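Local structure of similar to hydroxylamine oxidoreductase (Kuenenia stuttgartiensis, 6H5L) at residues A[45-48]-A[49-53]; A[191-194]-A[195-198]; A[39-42]-A[43-46]; A[30-33]-A[34-38]. The protein is a multi-heme c-type cytochrome from an anammox bacterium, part of a reductase complex, and probably has oxidoreductase activity. One frame throughout, in Å; residues are numbered along the deposited sequence.

Contact 1 of 4, residues A[45-48]-A[49-53]; sequences FKAQ and MLDMY. With HEC (heme c), chain C.
Gln48 and Asp51 are tied by two hydrogen bonds running in opposite directions. The stronger joins the backbones: Asp51 N donates to Gln48 O at 3.0 Å with an N-H...O angle of 156°. The return bond is weak and bent, from Gln48 N to Asp51 OD2 at 3.2 Å and 124°. It exists because CG of Asp51 lies beside its own backbone N (chi1 -68°), which turns the carboxylate back over the start of the turn. Further polar links leave the segments: the Gln48 chain runs extended beyond CG, NE2 hydrogen-bonds to Tyr184 OH, and Met49 N hydrogen-bonds to Tyr194 OH.

The nonpolar part is small. Ala47 CB lies 4.0 Å from Asp51 CB. His59 of helix 56-59 touches both residues.

The backbone bond closes a type I beta turn, Gln48 to Asp51, which leads the long loop after helix 22-28 into helix 51-54. A backbone bond from Tyr53 N to Leu50 O (2.9 Å) carries the winding onward.

The ligand contacts belong to Tyr53. Its hydroxyl donates to propionate oxygen O1A of heme c (chain C) at 2.8 Å, and that oxygen lies at the ring edge, in the ring plane. Tyr60 and Asn65 also hydrogen-bond to this heme, as do Ser355 and Arg357 of the second subunit. Phe358 of the second subunit meets the Tyr53 ring edge-to-face, placing this tyrosine at a subunit boundary.

Contact 2 of 4, residues A[191-194]-A[195-198]; sequences GYLY and GQHG. With HEC (heme c), chain F.
With CG beside its backbone N (chi1 -52°) and the chain extended beyond, Gln196 runs between Leu193 O and a heme: Gln196 CB is 3.5 Å from Leu193 O, while Gln196 CG is 3.6 Å from CBB of heme c (chain F). His197 swings its imidazole the other way, CG opposite the backbone N (chi1 169°), leading it away from residues 191-194 to meet Tyr362 of the second subunit.

Gln196 is the N-cap of helix 197-202. A Schellman motif at Gly191 ends the preceding helix, and the chain then winds tightly through a short 3-10 turn at Tyr194 and Gly195. Three successive backbone bonds, each from a residue to the third before it, build this passage. The middle one is the straightest, from Gln196 N to Leu193 O at 3.2 Å and 154°. The flanking bonds, Gly195 N to Tyr192 O and His197 N to Tyr194 O, are weak.

Tyr192 OH hydrogen-bonds to Gln379 of the second subunit. The iron of heme c (chain F) is bound by a water at 2.1 Å and by one atom from elsewhere in the structure. At the end of one substituent of this heme, carbon CBB lies 3.5 Å from Gln196 OE1.

Contact 3 of 4, residues A[39-42]-A[43-46]; sequences GPFT and KYFK
Phe41 and Tyr44 meet through both backbone and side chains. The backbone bond, Tyr44 N to Phe41 O, is 3.1 Å long and nearly straight at 162°, reaching back three residues. Just before it, a weak bond from Thr42 N to Gly39 O (3.0 Å) closes a type I beta turn, Gly39 to Thr42. Water 2 bridges Pro40 O and Lys43 N, donating to Pro40 O at 2.7 Å and accepting from Lys43 N at 3.2 Å.

Apolar contacts centre on Phe41. Tyr44 CD1 approaches the edge of the Phe41 ring near its plane and lies 3.9 Å from Phe41 CB, while Pro40 CG sits over one ring face, offset toward the rim. Phe45, just past the turn, meets the carbonyl instead: its CG stands between the backbone N and the carbonyl carbon (chi1 69°), which folds the ring back until Phe45 CE1 is 3.2 Å from Phe41 O.

This turn lies in the irregular segment between helix 22-28 and helix 51-54, and its aromatics fasten it to helix 182-189 and to the loops flanking helix 406-412. Phe41 packs on Pro182 of the first and on Leu405 and Leu413 of the second; Phe45 packs on Ala185 and Ala188 and meets Tyr184 edge-to-face. Tyr44 OH hydrogen-bonds to Glu412.

Thr42 and Lys43 run side by side in the same direction, with Thr42 CG2 4.1 Å from Lys43 CG. Their polar ends converge on one carboxylate, that of Glu36: Thr42 OG1 makes a hydrogen bond to it, and Lys43 NZ a long, weak ion pair.

Contact 4 of 4, residues A[30-33]-A[34-38]; sequences DNVG and LSEGS
Glu36 lays its side chain across Val32 at about a right angle, and the contact can be traced outward along it. Glu36 CB starts against the valine, 3.9 Å from both Val32 CB and Val32 CG2. The next torsions keep the chain long, with CG roughly opposite the backbone N, though some 27° off exact (chi1 -153°), and CD continuing in an extended line (chi2 -179°). Glu36 CD comes within 4.0 Å of Val32 CG1, and Glu36 OE1 passes Val32 CG1 at 3.5 Å. OE1 also has a long, weak ion pair with Lys43 NZ. OE2 hydrogen-bonds with Thr42 OG1, with Arg58 as a long, weak ion-pair partner.

The other valine methyl, Val32 CG2, is also 4.0 Å from Gly37 O. Between the two residues the chain swings through Gly33, Leu34 and Ser35, doubling back within the loop that separates helix 22-28 from helix 51-54. No hydrogen bond crosses from 30-33 to 34-38. The bend is instead tied to residues around it: Gly33 O accepts from His59 ND1, Leu34 N donates to Glu61, and Gly37 O accepts from Arg58 NE.

Chemically, Val32 meets Glu36 by van der Waals contact, at CB near the backbone and at the carboxylate's flank, while the charge finds its partners elsewhere, consistent with a carboxylate steered by Thr42 and nearby basic groups.

In the fold
Contacts 4, 3 and 1 follow one another along the loop from helix 22-28 to helix 51-54, with 3 and 1 sharing Phe45 and Lys46. The loop folds on itself: Thr42 O lies 3.0 Å from Gly37 N, joining contacts 3 and 4, and Ala47 N lies 3.1 Å from Glu36 O, joining 1 and 4, whose centres are 8 Å apart. Contact 2 comes from much later in the chain, yet Met49 N is 3.2 Å from Tyr194 OH, a probable hydrogen bond. Contacts 1 and 2, with centres 11 Å apart, touch two different hemes and both meet the second subunit; contacts 3 and 4 stay clear of the hemes, at about 10 Å (Phe45 side chain) and 11 Å (Leu34 side chain).

Contact 1 of 4, residues A[45-48]-A[49-53]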
# COMPACT_ATOMS: atom_id res chain seq x y z
N PHE A 45 -66.13 -6.00 -2.84
CA PHE A 45 -65.21 -5.96 -1.71
C PHE A 45 -64.57 -4.58 -1.65
O PHE A 45 -64.79 -3.73 -2.52
CB PHE A 45 -64.15 -7.06 -1.82
CG PHE A 45 -63.16 -6.85 -2.93
CD1 PHE A 45 -63.45 -7.24 -4.23
CD2 PHE A 45 -61.93 -6.27 -2.68
CE1 PHE A 45 -62.54 -7.05 -5.25
CE2 PHE A 45 -61.01 -6.08 -3.69
CZ PHE A 45 -61.32 -6.47 -4.98
N LYS A 46 -63.79 -4.36 -0.60
CA LYS A 46 -63.01 -3.14 -0.43
C LYS A 46 -61.53 -3.50 -0.35
O LYS A 46 -61.17 -4.59 0.09
CB LYS A 46 -63.43 -2.36 0.82
CG LYS A 46 -64.86 -1.84 0.77
CD LYS A 46 -65.12 -0.82 1.86
CE LYS A 46 -66.52 -0.25 1.75
NZ LYS A 46 -66.72 0.91 2.66
N ALA A 47 -60.69 -2.57 -0.78
CA ALA A 47 -59.26 -2.83 -0.83
C ALA A 47 -58.66 -2.86 0.58
O ALA A 47 -59.14 -2.19 1.49
CB ALA A 47 -58.56 -1.76 -1.66
N GLN A 48 -57.61 -3.66 0.73
CA GLN A 48 -56.85 -3.64 1.97
C GLN A 48 -56.09 -2.32 2.09
O GLN A 48 -55.83 -1.63 1.10
CB GLN A 48 -55.88 -4.83 2.03
CG GLN A 48 -56.58 -6.18 1.99
CD GLN A 48 -55.60 -7.34 1.96
OE1 GLN A 48 -54.79 -7.51 2.87
NE2 GLN A 48 -55.67 -8.14 0.91
N MET A 49 -55.75 -1.97 3.34
CA MET A 49 -55.14 -0.67 3.61
C MET A 49 -53.87 -0.45 2.78
O MET A 49 -53.68 0.61 2.19
CB MET A 49 -54.83 -0.54 5.10
CG MET A 49 -56.06 -0.42 5.99
SD MET A 49 -55.63 -0.56 7.73
CE MET A 49 -55.17 -2.29 7.84
N LEU A 50 -53.01 -1.47 2.72
CA LEU A 50 -51.72 -1.32 2.06
C LEU A 50 -51.82 -1.22 0.55
O LEU A 50 -50.80 -1.01 -0.11
CB LEU A 50 -50.81 -2.49 2.44
CG LEU A 50 -50.34 -2.52 3.89
CD1 LEU A 50 -50.03 -3.94 4.31
CD2 LEU A 50 -49.12 -1.62 4.06
N ASP A 51 -53.02 -1.37 -0.02
CA ASP A 51 -53.18 -1.19 -1.46
C ASP A 51 -52.92 0.25 -1.88
O ASP A 51 -52.71 0.50 -3.08
CB ASP A 51 -54.58 -1.63 -1.89
CG ASP A 51 -54.78 -3.13 -1.76
OD1 ASP A 51 -53.79 -3.84 -1.47
OD2 ASP A 51 -55.92 -3.60 -1.95
N MET A 52 -52.96 1.20 -0.94
CA MET A 52 -52.45 2.54 -1.22
C MET A 52 -51.03 2.47 -1.78
O MET A 52 -50.69 3.21 -2.71
CB MET A 52 -52.45 3.39 0.05
CG MET A 52 -53.81 3.80 0.57
SD MET A 52 -53.60 4.91 1.98
CE MET A 52 -55.29 5.28 2.40
N TYR A 53 -50.20 1.59 -1.22
CA TYR A 53 -48.81 1.46 -1.62
C TYR A 53 -48.59 0.36 -2.65
O TYR A 53 -47.70 0.50 -3.50
CB TYR A 53 -47.93 1.19 -0.39
CG TYR A 53 -48.02 2.27 0.67
CD1 TYR A 53 -47.23 3.41 0.59
CD2 TYR A 53 -48.89 2.15 1.75
CE1 TYR A 53 -47.31 4.40 1.56
CE2 TYR A 53 -48.97 3.13 2.72
CZ TYR A 53 -48.18 4.25 2.62
OH TYR A 53 -48.26 5.23 3.59
FE HEC C . -42.47 14.32 4.02
CHA HEC C . -44.46 11.66 4.83
CHB HEC C . -42.22 13.15 0.80
CHC HEC C . -40.97 17.23 3.09
CHD HEC C . -41.91 15.03 7.31
NA HEC C . -43.23 12.72 2.99
C1A HEC C . -43.99 11.70 3.53
C2A HEC C . -44.19 10.69 2.51
C3A HEC C . -43.57 11.11 1.40
C4A HEC C . -42.95 12.39 1.68
CMA HEC C . -43.51 10.36 0.05
CAA HEC C . -44.99 9.38 2.69
CBA HEC C . -46.40 9.49 2.12
CGA HEC C . -47.15 8.23 2.47
O1A HEC C . -46.63 7.43 3.28
O2A HEC C . -48.27 8.03 1.93
NB HEC C . -41.67 15.03 2.28
C1B HEC C . -41.80 14.44 1.03
C2B HEC C . -41.42 15.42 0.03
C3B HEC C . -41.07 16.55 0.67
C4B HEC C . -41.22 16.32 2.09
CMB HEC C . -41.42 15.17 -1.49
CAB HEC C . -40.59 17.87 0.04
CBB HEC C . -41.73 18.56 -0.75
NC HEC C . -41.53 15.82 5.02
C1C HEC C . -41.11 17.00 4.45
C2C HEC C . -40.95 17.99 5.49
C3C HEC C . -41.09 17.35 6.67
C4C HEC C . -41.54 15.99 6.39
CMC HEC C . -40.34 19.39 5.24
CAC HEC C . -40.94 17.96 8.09
CBC HEC C . -41.89 19.15 8.32
ND HEC C . -43.08 13.45 5.81
C1D HEC C . -42.76 13.96 7.06
C2D HEC C . -43.46 13.19 8.06
C3D HEC C . -44.26 12.13 7.29
C4D HEC C . -43.96 12.38 5.89
CMD HEC C . -43.41 13.38 9.59
CAD HEC C . -45.19 11.05 7.88
CBD HEC C . -46.63 11.44 7.58
CGD HEC C . -47.60 10.41 8.11
O1D HEC C . -48.83 10.58 7.90
O2D HEC C . -47.15 9.42 8.75

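Contact 2 of 4, residues A[191-194]-A[195-198]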
# COMPACT_ATOMS: atom_id res chain seq x y z
N GLY A 191 -65.31 -12.19 5.54
CA GLY A 191 -64.49 -11.64 6.61
C GLY A 191 -63.03 -12.05 6.59
O GLY A 191 -62.35 -11.85 7.60
N TYR A 192 -62.54 -12.60 5.48
CA TYR A 192 -61.14 -13.01 5.37
C TYR A 192 -60.39 -12.17 4.34
O TYR A 192 -59.50 -12.68 3.66
CB TYR A 192 -61.04 -14.49 5.01
CG TYR A 192 -61.96 -15.39 5.81
CD1 TYR A 192 -61.78 -15.56 7.18
CD2 TYR A 192 -62.99 -16.08 5.19
CE1 TYR A 192 -62.62 -16.38 7.91
CE2 TYR A 192 -63.83 -16.91 5.91
CZ TYR A 192 -63.64 -17.06 7.27
OH TYR A 192 -64.47 -17.88 7.98
N LEU A 193 -60.75 -10.89 4.21
CA LEU A 193 -60.07 -10.02 3.25
C LEU A 193 -58.59 -9.91 3.57
O LEU A 193 -57.74 -10.03 2.69
CB LEU A 193 -60.72 -8.64 3.24
CG LEU A 193 -59.96 -7.56 2.48
CD1 LEU A 193 -60.00 -7.81 0.98
CD2 LEU A 193 -60.48 -6.17 2.82
N TYR A 194 -58.26 -9.66 4.84
CA TYR A 194 -56.87 -9.48 5.24
C TYR A 194 -56.12 -10.80 5.42
O TYR A 194 -54.91 -10.77 5.66
CB TYR A 194 -56.80 -8.65 6.52
CG TYR A 194 -57.04 -7.18 6.27
CD1 TYR A 194 -55.99 -6.34 5.93
CD2 TYR A 194 -58.32 -6.65 6.34
CE1 TYR A 194 -56.20 -5.00 5.69
CE2 TYR A 194 -58.54 -5.30 6.10
CZ TYR A 194 -57.48 -4.49 5.77
OH TYR A 194 -57.70 -3.15 5.53
N GLY A 195 -56.80 -11.94 5.31
CA GLY A 195 -56.09 -13.20 5.17
C GLY A 195 -55.31 -13.29 3.88
O GLY A 195 -54.38 -14.10 3.78
N GLN A 196 -55.67 -12.47 2.89
CA GLN A 196 -54.94 -12.36 1.63
C GLN A 196 -53.88 -11.27 1.67
O GLN A 196 -53.58 -10.66 0.63
CB GLN A 196 -55.93 -12.13 0.49
CG GLN A 196 -57.06 -13.16 0.47
CD GLN A 196 -58.14 -12.84 -0.53
OE1 GLN A 196 -58.55 -13.69 -1.32
NE2 GLN A 196 -58.62 -11.60 -0.51
N HIS A 197 -53.33 -11.00 2.86
CA HIS A 197 -52.31 -9.96 3.02
C HIS A 197 -51.12 -10.19 2.11
O HIS A 197 -50.65 -9.28 1.42
CB HIS A 197 -51.87 -9.91 4.49
CG HIS A 197 -50.66 -9.07 4.73
ND1 HIS A 197 -50.74 -7.74 5.08
CD2 HIS A 197 -49.34 -9.37 4.70
CE1 HIS A 197 -49.52 -7.26 5.25
NE2 HIS A 197 -48.65 -8.23 5.02
N GLY A 198 -50.60 -11.42 2.09
CA GLY A 198 -49.47 -11.74 1.24
C GLY A 198 -49.79 -11.67 -0.24
O GLY A 198 -48.88 -11.47 -1.05
FE HEC F . -50.37 -15.35 -7.22
CHA HEC F . -49.76 -16.99 -10.13
CHB HEC F . -53.63 -15.15 -7.84
CHC HEC F . -50.99 -14.80 -3.81
CHD HEC F . -47.07 -14.87 -6.64
NA HEC F . -51.49 -15.95 -8.73
C1A HEC F . -51.07 -16.64 -9.85
C2A HEC F . -52.26 -16.94 -10.64
C3A HEC F . -53.32 -16.43 -10.00
C4A HEC F . -52.86 -15.79 -8.79
CMA HEC F . -54.78 -16.50 -10.48
CAA HEC F . -52.32 -17.70 -11.98
CBA HEC F . -51.49 -16.98 -13.03
CGA HEC F . -52.36 -15.99 -13.76
O1A HEC F . -51.95 -14.80 -13.83
O2A HEC F . -53.45 -16.37 -14.25
NB HEC F . -52.02 -14.96 -6.03
C1B HEC F . -53.30 -15.07 -6.51
C2B HEC F . -54.21 -15.10 -5.38
C3B HEC F . -53.48 -15.01 -4.25
C4B HEC F . -52.08 -14.91 -4.65
CMB HEC F . -55.74 -15.23 -5.60
CAB HEC F . -53.87 -14.99 -2.74
CBB HEC F . -55.33 -14.60 -2.40
NC HEC F . -49.25 -14.87 -5.53
C1C HEC F . -49.67 -14.77 -4.22
C2C HEC F . -48.50 -14.74 -3.36
C3C HEC F . -47.42 -14.65 -4.15
C4C HEC F . -47.87 -14.80 -5.52
CMC HEC F . -48.55 -14.48 -1.83
CAC HEC F . -45.94 -14.51 -3.71
CBC HEC F . -45.49 -15.73 -2.87
ND HEC F . -48.67 -15.87 -8.24
C1D HEC F . -47.39 -15.53 -7.81
C2D HEC F . -46.43 -15.99 -8.79
C3D HEC F . -47.28 -16.66 -9.89
C4D HEC F . -48.65 -16.53 -9.46
CMD HEC F . -44.90 -15.83 -8.72
CAD HEC F . -46.80 -17.34 -11.20
CBD HEC F . -45.72 -18.38 -10.91
CGD HEC F . -45.29 -19.01 -12.21
O1D HEC F . -45.97 -18.77 -13.23
O2D HEC F . -44.26 -19.74 -12.21
O HOH W 1 -50.13 -17.32 -6.51

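Contact 3 of 4, residues A[39-42]-A[43-46]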
# COMPACT_ATOMS: atom_id res chain seq x y z
N GLY A 39 -61.07 -4.49 -10.37
CA GLY A 39 -61.44 -5.54 -11.29
C GLY A 39 -62.94 -5.61 -11.50
O GLY A 39 -63.70 -4.76 -11.02
N PRO A 40 -63.39 -6.62 -12.24
CA PRO A 40 -64.84 -6.76 -12.50
C PRO A 40 -65.69 -6.87 -11.24
O PRO A 40 -66.88 -6.54 -11.28
CB PRO A 40 -64.92 -8.03 -13.36
CG PRO A 40 -63.66 -8.77 -13.06
CD PRO A 40 -62.62 -7.72 -12.84
N PHE A 41 -65.11 -7.33 -10.13
CA PHE A 41 -65.83 -7.45 -8.87
C PHE A 41 -65.44 -6.35 -7.89
O PHE A 41 -65.40 -6.59 -6.68
CB PHE A 41 -65.59 -8.83 -8.25
CG PHE A 41 -65.77 -9.96 -9.22
CD1 PHE A 41 -67.00 -10.20 -9.81
CD2 PHE A 41 -64.70 -10.78 -9.55
CE1 PHE A 41 -67.16 -11.23 -10.71
CE2 PHE A 41 -64.86 -11.82 -10.45
CZ PHE A 41 -66.10 -12.04 -11.03
N THR A 42 -65.15 -5.15 -8.40
CA THR A 42 -64.72 -4.05 -7.53
C THR A 42 -65.80 -3.65 -6.54
O THR A 42 -65.48 -3.15 -5.45
CB THR A 42 -64.30 -2.85 -8.39
OG1 THR A 42 -64.02 -1.73 -7.54
CG2 THR A 42 -65.41 -2.48 -9.37
N LYS A 43 -67.06 -3.85 -6.89
CA LYS A 43 -68.18 -3.47 -6.03
C LYS A 43 -68.51 -4.52 -4.98
O LYS A 43 -69.41 -4.30 -4.16
CB LYS A 43 -69.41 -3.20 -6.88
CG LYS A 43 -69.25 -2.06 -7.88
CD LYS A 43 -69.06 -0.72 -7.18
CE LYS A 43 -69.04 0.43 -8.17
NZ LYS A 43 -68.97 1.75 -7.49
N TYR A 44 -67.82 -5.66 -4.98
CA TYR A 44 -68.12 -6.75 -4.06
C TYR A 44 -67.19 -6.80 -2.86
O TYR A 44 -67.45 -7.57 -1.93
CB TYR A 44 -68.07 -8.09 -4.80
CG TYR A 44 -69.18 -8.27 -5.82
CD1 TYR A 44 -69.11 -7.65 -7.06
CD2 TYR A 44 -70.29 -9.05 -5.53
CE1 TYR A 44 -70.12 -7.80 -7.99
CE2 TYR A 44 -71.30 -9.22 -6.46
CZ TYR A 44 -71.21 -8.59 -7.68
OH TYR A 44 -72.22 -8.75 -8.61
N PHE A 45 -66.13 -6.00 -2.84
CA PHE A 45 -65.21 -5.96 -1.71
C PHE A 45 -64.57 -4.58 -1.65
O PHE A 45 -64.79 -3.73 -2.52
CB PHE A 45 -64.15 -7.06 -1.82
CG PHE A 45 -63.16 -6.85 -2.93
CD1 PHE A 45 -63.45 -7.24 -4.23
CD2 PHE A 45 -61.93 -6.27 -2.68
CE1 PHE A 45 -62.54 -7.05 -5.25
CE2 PHE A 45 -61.01 -6.08 -3.69
CZ PHE A 45 -61.32 -6.47 -4.98
N LYS A 46 -63.79 -4.36 -0.60
CA LYS A 46 -63.01 -3.14 -0.43
C LYS A 46 -61.53 -3.50 -0.35
O LYS A 46 -61.17 -4.59 0.09
CB LYS A 46 -63.43 -2.36 0.82
CG LYS A 46 -64.86 -1.84 0.77
CD LYS A 46 -65.12 -0.82 1.86
CE LYS A 46 -66.52 -0.25 1.75
NZ LYS A 46 -66.72 0.91 2.66
O HOH W 2 -68.33 -4.94 -9.60

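Contact 4 of 4, residues A[30-33]-A[34-38]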
# COMPACT_ATOMS: atom_id res chain seq x y z
N ASP A 30 -58.51 3.90 -12.64
CA ASP A 30 -59.22 5.04 -12.08
C ASP A 30 -59.16 5.01 -10.56
O ASP A 30 -59.42 3.98 -9.93
CB ASP A 30 -60.68 5.05 -12.56
CG ASP A 30 -60.80 5.43 -14.02
OD1 ASP A 30 -59.77 5.76 -14.64
OD2 ASP A 30 -61.94 5.40 -14.54
N ASN A 31 -58.82 6.15 -9.96
CA ASN A 31 -58.52 6.21 -8.54
C ASN A 31 -59.81 6.23 -7.73
O ASN A 31 -60.45 7.27 -7.58
CB ASN A 31 -57.66 7.42 -8.20
CG ASN A 31 -57.30 7.49 -6.73
OD1 ASN A 31 -57.97 8.16 -5.94
ND2 ASN A 31 -56.24 6.79 -6.34
N VAL A 32 -60.20 5.06 -7.23
CA VAL A 32 -61.07 4.99 -6.07
C VAL A 32 -60.17 5.18 -4.86
O VAL A 32 -58.94 5.18 -4.99
CB VAL A 32 -61.84 3.66 -6.00
CG1 VAL A 32 -62.63 3.44 -7.28
CG2 VAL A 32 -60.89 2.51 -5.74
N GLY A 33 -60.75 5.37 -3.68
CA GLY A 33 -59.92 5.42 -2.50
C GLY A 33 -59.65 4.02 -1.98
O GLY A 33 -59.36 3.11 -2.77
N LEU A 34 -59.72 3.84 -0.67
CA LEU A 34 -59.93 2.52 -0.09
C LEU A 34 -61.41 2.18 -0.02
O LEU A 34 -61.79 1.18 0.60
CB LEU A 34 -59.31 2.45 1.31
CG LEU A 34 -57.78 2.44 1.39
CD1 LEU A 34 -57.33 2.39 2.84
CD2 LEU A 34 -57.22 1.26 0.61
N SER A 35 -62.26 3.00 -0.65
CA SER A 35 -63.71 2.87 -0.61
C SER A 35 -64.24 1.76 -1.50
O SER A 35 -65.44 1.47 -1.45
CB SER A 35 -64.35 4.20 -1.03
OG SER A 35 -63.92 4.59 -2.32
N GLU A 36 -63.38 1.12 -2.29
CA GLU A 36 -63.84 0.18 -3.30
C GLU A 36 -62.72 -0.82 -3.57
O GLU A 36 -61.60 -0.67 -3.08
CB GLU A 36 -64.28 0.91 -4.57
CG GLU A 36 -65.32 0.19 -5.40
CD GLU A 36 -65.68 0.96 -6.65
OE1 GLU A 36 -65.82 2.20 -6.57
OE2 GLU A 36 -65.82 0.33 -7.72
N GLY A 37 -63.04 -1.83 -4.37
CA GLY A 37 -62.08 -2.85 -4.75
C GLY A 37 -61.43 -2.55 -6.09
O GLY A 37 -61.11 -1.40 -6.40
N SER A 38 -61.26 -3.60 -6.89
CA SER A 38 -60.69 -3.46 -8.23
C SER A 38 -61.10 -4.67 -9.05
O SER A 38 -61.43 -5.73 -8.52
CB SER A 38 -59.16 -3.34 -8.18
OG SER A 38 -58.57 -4.52 -7.66